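Local coordinates for putative dihydrodipicolinate synthase family protein (Coccidioides immitis, PDB 3QFE) that is of unknown function but adopts the TIM-barrel fold of the dihydrodipicolinate synthase family, with a bundle of helices following the barrel, at residues V224-V229 and A312-L317; A252-P257 and K305-V310; E35-Y40 and I271-A276. All coordinates share one frame; numbering follows the deposited sequence.

Interaction 1 of 3, residues V224-V229 and A312-L317; sequences VFPKTV and AIEAGL. With CA (calcium ion), chain C.
In this TIM-barrel protein the C-terminal helix 297-317 sends one carboxylate, that of Glu314, into the N-terminal end of helix 226-237, which follows the last barrel strand. The backbones come closest at Thr228 and Glu314. From its CB, Glu314 starts with CG anti to the backbone N (chi1 180°) and then bends at chi2 (87°). Glu314 CB lies 3.7 Å from Phe225 CD1, and CG passes the same ring carbon, the carboxylate plane being turned 57° from the ring. CD then settles between Lys227 CB and Phe225 CA, and the two oxygens part company. Glu314 OE1 is gripped twice: Thr228 N donates to its syn lone pair at 2.8 Å, and Thr228 OG1 donates to its anti lone pair at 2.7 Å. Thr228 can do both because its OG1 lies beside its own backbone N. Glu314 OE2 takes the longer, 3.2 Å bond from Lys227 N, again on the syn side, while Pro226 CD abuts the same oxygen. Three donors therefore fix the rotation of a buried carboxylate, and first-turn N-H groups, at the positive end of the helix dipole, would be expected to favour its charged form. Phe225 occupies the N-cap position, and its ring also meets that of Phe272. Outside this polar centre, Leu317 lays CD1 against Thr228, whereas Lys227 turns its chain at chi2 and chi3 so that Lys227 CE reaches Leu317 O at 3.4 Å and the amine leads away. One residue beyond Glu314 the helix carries a calcium ion, which is bound by four waters, by Ser318 OXT and, at 2.4 Å, by the carbonyl oxygen Ala315 O.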
loop_
_atom_site.group_PDB
_atom_site.type_symbol
_atom_site.label_atom_id
_atom_site.label_comp_id
_atom_site.label_asym_id
_atom_site.label_seq_id
_atom_site.Cartn_x
_atom_site.Cartn_y
_atom_site.Cartn_z
ATOM N N VAL A 224 4.501 -6.909 7.722
ATOM C CA VAL A 224 5.289 -7.698 8.653
ATOM C C VAL A 224 4.587 -7.891 9.996
ATOM O O VAL A 224 4.451 -9.017 10.472
ATOM C CB VAL A 224 6.668 -7.077 8.855
ATOM C CG1 VAL A 224 7.564 -8.054 9.609
ATOM C CG2 VAL A 224 7.268 -6.734 7.497
ATOM N N PHE A 225 4.123 -6.785 10.582
ATOM C CA PHE A 225 3.436 -6.798 11.871
ATOM C C PHE A 225 2.126 -6.017 11.795
ATOM O O PHE A 225 2.014 -4.922 12.322
ATOM C CB PHE A 225 4.375 -6.250 12.943
ATOM C CG PHE A 225 5.668 -7.019 13.061
ATOM C CD1 PHE A 225 5.667 -8.346 13.416
ATOM C CD2 PHE A 225 6.878 -6.409 12.810
ATOM C CE1 PHE A 225 6.861 -9.055 13.508
ATOM C CE2 PHE A 225 8.069 -7.098 12.929
ATOM C CZ PHE A 225 8.065 -8.420 13.267
ATOM N N PRO A 226 1.113 -6.578 11.127
ATOM C CA PRO A 226 -0.073 -5.773 10.894
ATOM C C PRO A 226 -0.849 -5.391 12.158
ATOM O O PRO A 226 -1.406 -4.285 12.216
ATOM C CB PRO A 226 -0.916 -6.652 9.954
ATOM C CG PRO A 226 -0.424 -8.054 10.174
ATOM C CD PRO A 226 1.046 -7.891 10.445
ATOM N N LYS A 227 -0.894 -6.277 13.154
ATOM C CA LYS A 227 -1.639 -5.998 14.391
ATOM C C LYS A 227 -1.000 -4.830 15.130
ATOM O O LYS A 227 -1.692 -3.915 15.608
ATOM C CB LYS A 227 -1.684 -7.220 15.321
ATOM C CG LYS A 227 -3.022 -7.917 15.411
ATOM C CD LYS A 227 -4.186 -6.935 15.637
ATOM C CE LYS A 227 -5.162 -7.452 16.660
ATOM N NZ LYS A 227 -6.345 -6.581 16.745
ATOM N N THR A 228 0.331 -4.861 15.217
ATOM C CA THR A 228 1.081 -3.771 15.849
ATOM C C THR A 228 0.815 -2.440 15.149
ATOM O O THR A 228 0.457 -1.463 15.800
ATOM C CB THR A 228 2.584 -4.078 15.940
ATOM O OG1 THR A 228 2.760 -5.338 16.590
ATOM C CG2 THR A 228 3.309 -3.019 16.757
ATOM N N VAL A 229 0.937 -2.403 13.831
ATOM C CA VAL A 229 0.727 -1.150 13.129
ATOM C C VAL A 229 -0.714 -0.668 13.323
ATOM O O VAL A 229 -0.937 0.524 13.492
ATOM C CB VAL A 229 1.110 -1.226 11.613
ATOM C CG1 VAL A 229 0.674 0.025 10.892
ATOM C CG2 VAL A 229 2.588 -1.366 11.453
ATOM N N ALA A 312 7.784 -9.951 19.371
ATOM C CA ALA A 312 7.240 -10.368 20.668
ATOM C C ALA A 312 5.983 -9.583 21.022
ATOM O O ALA A 312 5.042 -10.124 21.602
ATOM C CB ALA A 312 8.285 -10.250 21.781
ATOM N N ILE A 313 5.969 -8.311 20.640
ATOM C CA ILE A 313 4.785 -7.465 20.827
ATOM C C ILE A 313 3.620 -7.959 19.964
ATOM O O ILE A 313 2.477 -8.021 20.437
ATOM C CB ILE A 313 5.099 -5.983 20.538
ATOM C CG1 ILE A 313 5.953 -5.380 21.687
ATOM C CG2 ILE A 313 3.809 -5.175 20.293
ATOM C CD1 ILE A 313 6.536 -4.021 21.336
ATOM N N GLU A 314 3.923 -8.313 18.714
ATOM C CA GLU A 314 2.917 -8.850 17.799
ATOM C C GLU A 314 2.353 -10.210 18.287
ATOM O O GLU A 314 1.155 -10.453 18.205
ATOM C CB GLU A 314 3.510 -8.986 16.408
ATOM C CG GLU A 314 2.549 -9.552 15.337
ATOM C CD GLU A 314 1.688 -8.486 14.664
ATOM O OE1 GLU A 314 1.745 -7.292 15.050
ATOM O OE2 GLU A 314 0.939 -8.830 13.733
ATOM N N ALA A 315 3.214 -11.092 18.790
ATOM C CA ALA A 315 2.734 -12.332 19.385
ATOM C C ALA A 315 1.848 -12.063 20.620
ATOM O O ALA A 315 0.972 -12.867 20.956
ATOM C CB ALA A 315 3.889 -13.240 19.731
ATOM N N GLY A 316 2.051 -10.918 21.269
ATOM C CA GLY A 316 1.229 -10.523 22.416
ATOM C C GLY A 316 -0.135 -9.973 22.023
ATOM O O GLY A 316 -1.092 -10.097 22.799
ATOM N N LEU A 317 -0.227 -9.373 20.829
ATOM C CA LEU A 317 -1.459 -8.713 20.345
ATOM C C LEU A 317 -2.298 -9.583 19.397
ATOM O O LEU A 317 -3.419 -9.228 19.039
ATOM C CB LEU A 317 -1.142 -7.385 19.643
ATOM C CG LEU A 317 -0.497 -6.245 20.467
ATOM C CD1 LEU A 317 -0.168 -5.102 19.513
ATOM C CD2 LEU A 317 -1.362 -5.731 21.644
HETATM CA CA CA C . -0.215 -14.954 20.575
HETATM O O HOH W 1 0.050 -17.431 21.155
HETATM O O HOH W 2 -2.120 -16.119 19.500
HETATM O O HOH W 3 1.164 -15.418 18.672
HETATM O O HOH W 4 1.331 -15.398 22.311
#

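Interaction 2 of 3, residues A252-P257 and K305-V310; sequences ALAESP and KVMAEV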
loop_
_atom_site.group_PDB
_atom_site.type_symbol
_atom_site.label_atom_id
_atom_site.label_comp_id
_atom_site.label_asym_id
_atom_site.label_seq_id
_atom_site.Cartn_x
_atom_site.Cartn_y
_atom_site.Cartn_z
ATOM N N ALA A 252 8.994 2.007 14.669
ATOM C CA ALA A 252 9.817 2.782 13.743
ATOM C C ALA A 252 11.259 2.275 13.766
ATOM O O ALA A 252 11.910 2.191 12.727
ATOM C CB ALA A 252 9.749 4.262 14.072
ATOM N N LEU A 253 11.733 1.920 14.958
ATOM C CA LEU A 253 13.040 1.289 15.157
ATOM C C LEU A 253 13.164 -0.003 14.357
ATOM O O LEU A 253 14.158 -0.224 13.676
ATOM C CB LEU A 253 13.222 0.969 16.637
ATOM C CG LEU A 253 14.502 1.297 17.375
ATOM C CD1 LEU A 253 14.961 2.707 17.063
ATOM C CD2 LEU A 253 14.246 1.133 18.873
ATOM N N ALA A 254 12.136 -0.841 14.437
ATOM C CA ALA A 254 12.126 -2.135 13.779
ATOM C C ALA A 254 12.031 -2.015 12.257
ATOM O O ALA A 254 12.485 -2.895 11.540
ATOM C CB ALA A 254 10.997 -2.982 14.316
ATOM N N GLU A 255 11.460 -0.916 11.782
ATOM C CA GLU A 255 11.289 -0.684 10.355
ATOM C C GLU A 255 12.585 -0.368 9.576
ATOM O O GLU A 255 12.601 -0.455 8.346
ATOM C CB GLU A 255 10.227 0.391 10.107
ATOM C CG GLU A 255 9.587 0.264 8.725
ATOM C CD GLU A 255 8.455 1.238 8.479
ATOM O OE1 GLU A 255 8.122 2.021 9.399
ATOM O OE2 GLU A 255 7.894 1.201 7.352
ATOM N N SER A 256 13.648 0.002 10.291
ATOM C CA SER A 256 14.998 0.248 9.720
ATOM C C SER A 256 15.291 -0.357 8.317
ATOM O O SER A 256 15.355 0.393 7.335
ATOM C CB SER A 256 16.079 -0.142 10.743
ATOM O OG SER A 256 17.380 -0.139 10.174
ATOM N N PRO A 257 15.431 -1.710 8.213
ATOM C CA PRO A 257 15.743 -2.341 6.906
ATOM C C PRO A 257 14.837 -1.934 5.708
ATOM O O PRO A 257 13.674 -2.357 5.623
ATOM C CB PRO A 257 15.624 -3.845 7.209
ATOM C CG PRO A 257 15.896 -3.960 8.692
ATOM C CD PRO A 257 15.238 -2.737 9.267
ATOM N N LYS A 305 17.417 -9.841 14.121
ATOM C CA LYS A 305 17.861 -9.164 15.341
ATOM C C LYS A 305 17.017 -7.920 15.620
ATOM O O LYS A 305 16.458 -7.770 16.712
ATOM C CB LYS A 305 19.352 -8.785 15.274
ATOM N N VAL A 306 16.904 -7.060 14.614
ATOM C CA VAL A 306 16.293 -5.750 14.754
ATOM C C VAL A 306 14.772 -5.784 14.912
ATOM O O VAL A 306 14.185 -4.842 15.435
ATOM C CB VAL A 306 16.701 -4.848 13.557
ATOM C CG1 VAL A 306 15.630 -3.791 13.218
ATOM C CG2 VAL A 306 18.062 -4.221 13.823
ATOM N N MET A 307 14.136 -6.860 14.470
ATOM C CA MET A 307 12.679 -6.957 14.546
ATOM C C MET A 307 12.157 -7.857 15.685
ATOM O O MET A 307 10.945 -7.946 15.887
ATOM C CB MET A 307 12.118 -7.419 13.204
ATOM C CG MET A 307 12.304 -6.452 12.074
ATOM S SD MET A 307 11.388 -6.992 10.608
ATOM C CE MET A 307 11.937 -5.775 9.418
ATOM N N ALA A 308 13.067 -8.500 16.423
ATOM C CA ALA A 308 12.716 -9.478 17.466
ATOM C C ALA A 308 11.800 -8.940 18.555
ATOM O O ALA A 308 10.895 -9.669 19.033
ATOM C CB ALA A 308 13.963 -10.078 18.103
ATOM N N GLU A 309 12.030 -7.681 18.944
ATOM C CA GLU A 309 11.245 -7.058 20.011
ATOM C C GLU A 309 9.799 -6.817 19.570
ATOM O O GLU A 309 8.868 -7.131 20.299
ATOM C CB GLU A 309 11.874 -5.753 20.518
ATOM C CG GLU A 309 11.033 -5.074 21.606
ATOM C CD GLU A 309 11.629 -3.759 22.148
ATOM O OE1 GLU A 309 11.613 -3.564 23.380
ATOM O OE2 GLU A 309 12.089 -2.910 21.348
ATOM N N VAL A 310 9.627 -6.242 18.383
ATOM C CA VAL A 310 8.293 -5.996 17.831
ATOM C C VAL A 310 7.570 -7.318 17.499
ATOM O O VAL A 310 6.361 -7.406 17.650
ATOM C CB VAL A 310 8.368 -5.024 16.631
ATOM C CG1 VAL A 310 7.042 -4.943 15.892
ATOM C CG2 VAL A 310 8.760 -3.638 17.132
#
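Val306 turns CG1 anti to its backbone N (chi1 151°), Val310 sets CG2 beside its own N, and Met307 runs extended beyond CG, with chi2 at -172°; together these torsions bring three side chains of the long C-terminal helix onto the end of helix 241-254. The contact is helix packing in the helical region that follows the TIM barrel, and it is made at a close approach: the CA atoms of Ala254 and Met307 are 4.9 Å apart. The small side chain of Ala254 suits so close an approach: Ala254 CB points toward the other helix and rests 3.7 Å from Val310 CG2, with Val306 O close beside it and Met307 CG slightly farther off. The carbonyl of Ala254 is covered by carbon as well. Val306 CG1 comes to 3.7 Å from Ala254 O, and the same methyl also touches Leu253 O. From Ala254 the chain leaves for Ser256 and Pro257, and the proline ring closes the far end of the patch. Pro257 CD and Val306 CG1 meet tip to tip at 4.1 Å. No polar group pairs across the two segments, so the join is carbon against carbon and carbonyl oxygen. Beyond it, Met307 also lies on Ala268 of helix 262-271 and on Phe272, while Val310 reaches Phe225. The extended Met307 chain passes across the tip of the Ala254 carbonyl, with Met307 CG and CE each 3.6 Å from Ala254 O.

Interaction 3 of 3, residues E35-Y40 and I271-A276; sequences ERYYAY and IFSAKA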
loop_
_atom_site.group_PDB
_atom_site.type_symbol
_atom_site.label_atom_id
_atom_site.label_comp_id
_atom_site.label_asym_id
_atom_site.label_seq_id
_atom_site.Cartn_x
_atom_site.Cartn_y
_atom_site.Cartn_z
ATOM N N GLU A 35 -3.786 -16.162 -1.236
ATOM C CA GLU A 35 -5.103 -16.011 -0.629
ATOM C C GLU A 35 -5.045 -16.114 0.920
ATOM O O GLU A 35 -5.659 -15.292 1.608
ATOM C CB GLU A 35 -6.096 -17.024 -1.191
ATOM C CG GLU A 35 -7.541 -16.616 -0.954
ATOM C CD GLU A 35 -8.529 -17.735 -1.219
ATOM O OE1 GLU A 35 -8.135 -18.706 -1.877
ATOM O OE2 GLU A 35 -9.704 -17.662 -0.776
ATOM N N ARG A 36 -4.303 -17.102 1.432
ATOM C CA ARG A 36 -4.090 -17.264 2.869
ATOM C C ARG A 36 -3.529 -16.005 3.476
ATOM O O ARG A 36 -3.964 -15.577 4.547
ATOM C CB ARG A 36 -3.130 -18.422 3.176
ATOM C CG ARG A 36 -3.688 -19.770 2.842
ATOM C CD ARG A 36 -2.829 -20.892 3.389
ATOM N NE ARG A 36 -3.489 -22.178 3.170
ATOM C CZ ARG A 36 -2.931 -23.355 3.428
ATOM N NH1 ARG A 36 -3.613 -24.476 3.202
ATOM N NH2 ARG A 36 -1.695 -23.410 3.913
ATOM N N TYR A 37 -2.565 -15.407 2.779
ATOM C CA TYR A 37 -1.816 -14.263 3.279
ATOM C C TYR A 37 -2.658 -12.991 3.302
ATOM O O TYR A 37 -2.724 -12.316 4.316
ATOM C CB TYR A 37 -0.555 -14.068 2.434
ATOM C CG TYR A 37 0.317 -12.909 2.873
ATOM C CD1 TYR A 37 1.071 -12.978 4.054
ATOM C CD2 TYR A 37 0.380 -11.749 2.122
ATOM C CE1 TYR A 37 1.880 -11.921 4.464
ATOM C CE2 TYR A 37 1.178 -10.679 2.519
ATOM C CZ TYR A 37 1.930 -10.772 3.696
ATOM O OH TYR A 37 2.725 -9.705 4.091
ATOM N N TYR A 38 -3.319 -12.683 2.187
ATOM C CA TYR A 38 -4.242 -11.552 2.120
ATOM C C TYR A 38 -5.335 -11.656 3.190
ATOM O O TYR A 38 -5.696 -10.652 3.818
ATOM C CB TYR A 38 -4.942 -11.519 0.771
ATOM C CG TYR A 38 -4.149 -11.068 -0.453
ATOM C CD1 TYR A 38 -3.083 -10.200 -0.357
ATOM C CD2 TYR A 38 -4.535 -11.488 -1.722
ATOM C CE1 TYR A 38 -2.401 -9.782 -1.498
ATOM C CE2 TYR A 38 -3.877 -11.063 -2.868
ATOM C CZ TYR A 38 -2.811 -10.216 -2.746
ATOM O OH TYR A 38 -2.159 -9.812 -3.870
ATOM N N ALA A 39 -5.890 -12.863 3.365
ATOM C CA ALA A 39 -6.960 -13.078 4.318
ATOM C C ALA A 39 -6.429 -12.817 5.735
ATOM O O ALA A 39 -7.065 -12.118 6.532
ATOM C CB ALA A 39 -7.522 -14.460 4.183
ATOM N N TYR A 40 -5.245 -13.335 6.033
ATOM C CA TYR A 40 -4.632 -13.089 7.330
ATOM C C TYR A 40 -4.453 -11.577 7.586
ATOM O O TYR A 40 -4.780 -11.073 8.680
ATOM C CB TYR A 40 -3.286 -13.786 7.427
ATOM C CG TYR A 40 -2.666 -13.605 8.792
ATOM C CD1 TYR A 40 -3.055 -14.411 9.865
ATOM C CD2 TYR A 40 -1.718 -12.609 9.019
ATOM C CE1 TYR A 40 -2.505 -14.238 11.109
ATOM C CE2 TYR A 40 -1.169 -12.419 10.274
ATOM C CZ TYR A 40 -1.566 -13.230 11.313
ATOM O OH TYR A 40 -1.029 -13.053 12.559
ATOM N N ILE A 271 9.154 -14.404 7.377
ATOM C CA ILE A 271 9.473 -15.064 8.631
ATOM C C ILE A 271 8.602 -14.627 9.783
ATOM O O ILE A 271 8.643 -15.220 10.858
ATOM C CB ILE A 271 10.979 -14.994 8.981
ATOM C CG1 ILE A 271 11.456 -13.540 9.082
ATOM C CG2 ILE A 271 11.803 -15.836 7.985
ATOM C CD1 ILE A 271 12.616 -13.391 10.036
ATOM N N PHE A 272 7.806 -13.588 9.562
ATOM C CA PHE A 272 6.905 -13.139 10.599
ATOM C C PHE A 272 5.462 -13.399 10.214
ATOM O O PHE A 272 4.912 -14.440 10.581
ATOM C CB PHE A 272 7.194 -11.690 10.991
ATOM C CG PHE A 272 8.562 -11.507 11.586
ATOM C CD1 PHE A 272 8.909 -12.154 12.788
ATOM C CD2 PHE A 272 9.525 -10.717 10.944
ATOM C CE1 PHE A 272 10.202 -12.006 13.353
ATOM C CE2 PHE A 272 10.817 -10.548 11.497
ATOM C CZ PHE A 272 11.160 -11.199 12.704
ATOM N N SER A 273 4.870 -12.501 9.434
ATOM C CA SER A 273 3.448 -12.601 9.088
ATOM C C SER A 273 3.049 -13.840 8.268
ATOM O O SER A 273 2.010 -14.444 8.536
ATOM C CB SER A 273 3.002 -11.343 8.347
ATOM O OG SER A 273 3.724 -11.267 7.142
ATOM N N ALA A 274 3.851 -14.212 7.277
ATOM C CA ALA A 274 3.533 -15.377 6.442
ATOM C C ALA A 274 3.543 -16.676 7.252
ATOM O O ALA A 274 2.642 -17.499 7.118
ATOM C CB ALA A 274 4.470 -15.478 5.232
ATOM N N LYS A 275 4.550 -16.849 8.104
ATOM C CA LYS A 275 4.564 -17.948 9.064
ATOM C C LYS A 275 3.355 -17.873 9.987
ATOM O O LYS A 275 2.692 -18.904 10.222
ATOM C CB LYS A 275 5.886 -18.005 9.875
ATOM C CG LYS A 275 5.949 -19.195 10.852
ATOM C CD LYS A 275 7.106 -19.087 11.822
ATOM C CE LYS A 275 8.272 -20.030 11.491
ATOM N NZ LYS A 275 9.166 -20.207 12.718
ATOM N N ALA A 276 3.014 -16.680 10.482
ATOM C CA ALA A 276 1.824 -16.591 11.354
ATOM C C ALA A 276 0.556 -17.014 10.604
ATOM O O ALA A 276 -0.405 -17.480 11.224
ATOM C CB ALA A 276 1.636 -15.190 11.940
#
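Helix 31-42 of the barrel and the short helix 273-276 face each other with Tyr37 and Ala274 nearest, 6.3 Å between their CA atoms, a close approach across which the tyrosine rings of the first helix reach. The short helix starts after a break at Phe272, which leaves helical geometry after helix 262-271 and stands at the N-cap position of the next one. Two tyrosines three residues apart on helix 31-42 carry the contact, both with CG anti to the backbone N (chi1 -179° for Tyr37, -177° for Tyr40); the shared torsion carries both rings off the helix, but in directions well apart. They are used differently. Tyr37 presents an edge: Ser273 OG lies in the plane of its ring, 3.3 Å from Tyr37 CE1. That hydroxyl is put there by a chi1 of 63°, the crowded position between the backbone N and the carbonyl carbon. Tyr37 CD1 packs loosely on Ala274 CB at 4.4 Å. Tyr40 offers a face instead. Ala276 C sits 4.1 Å above the Tyr40 ring plane, displaced toward the rim, while Ala276 CB packs on the phenol end, 3.5 Å from Tyr40 OH and 3.8 Å from Tyr40 CZ. The polar tips of Tyr37 and Ser273 are served from elsewhere. Tyr37 OH is hydrogen-bonded to Asn223 OD1, and Ser273 OG to Asn223 O and Ala269 O; Phe21 meets the Tyr37 ring edge-to-face. This is structural packing between the barrel's first long helix and the helices added after the barrel. The two helices are joined directly by van der Waals contact, and since both buried hydroxyls bond to Asn223, that residue provides a polar link between them.

In the fold
Interaction 1 shares a side of the chain's centre with each of the other two, and all three involve the helices that follow the TIM barrel. Interactions 1 and 2 share helix 297-317, with centres about 12 Å apart; the centre of interaction 3 is about 13 Å from the first and 19 Å from the second. Along the chain the segments run 35-40, 224-229, 252-257, 271-276, 305-310 and 312-317, so interaction 2 falls within the span of interaction 1, while interaction 3 crosses both. Phe225, Phe272 and Met307 form the common core: Phe225 CE1 is 3.5 Å from Phe272 CG, and Met307 SD is 3.7 Å from Phe272 CE2. The C-terminal helices are thus tied to both the start and the end of the barrel.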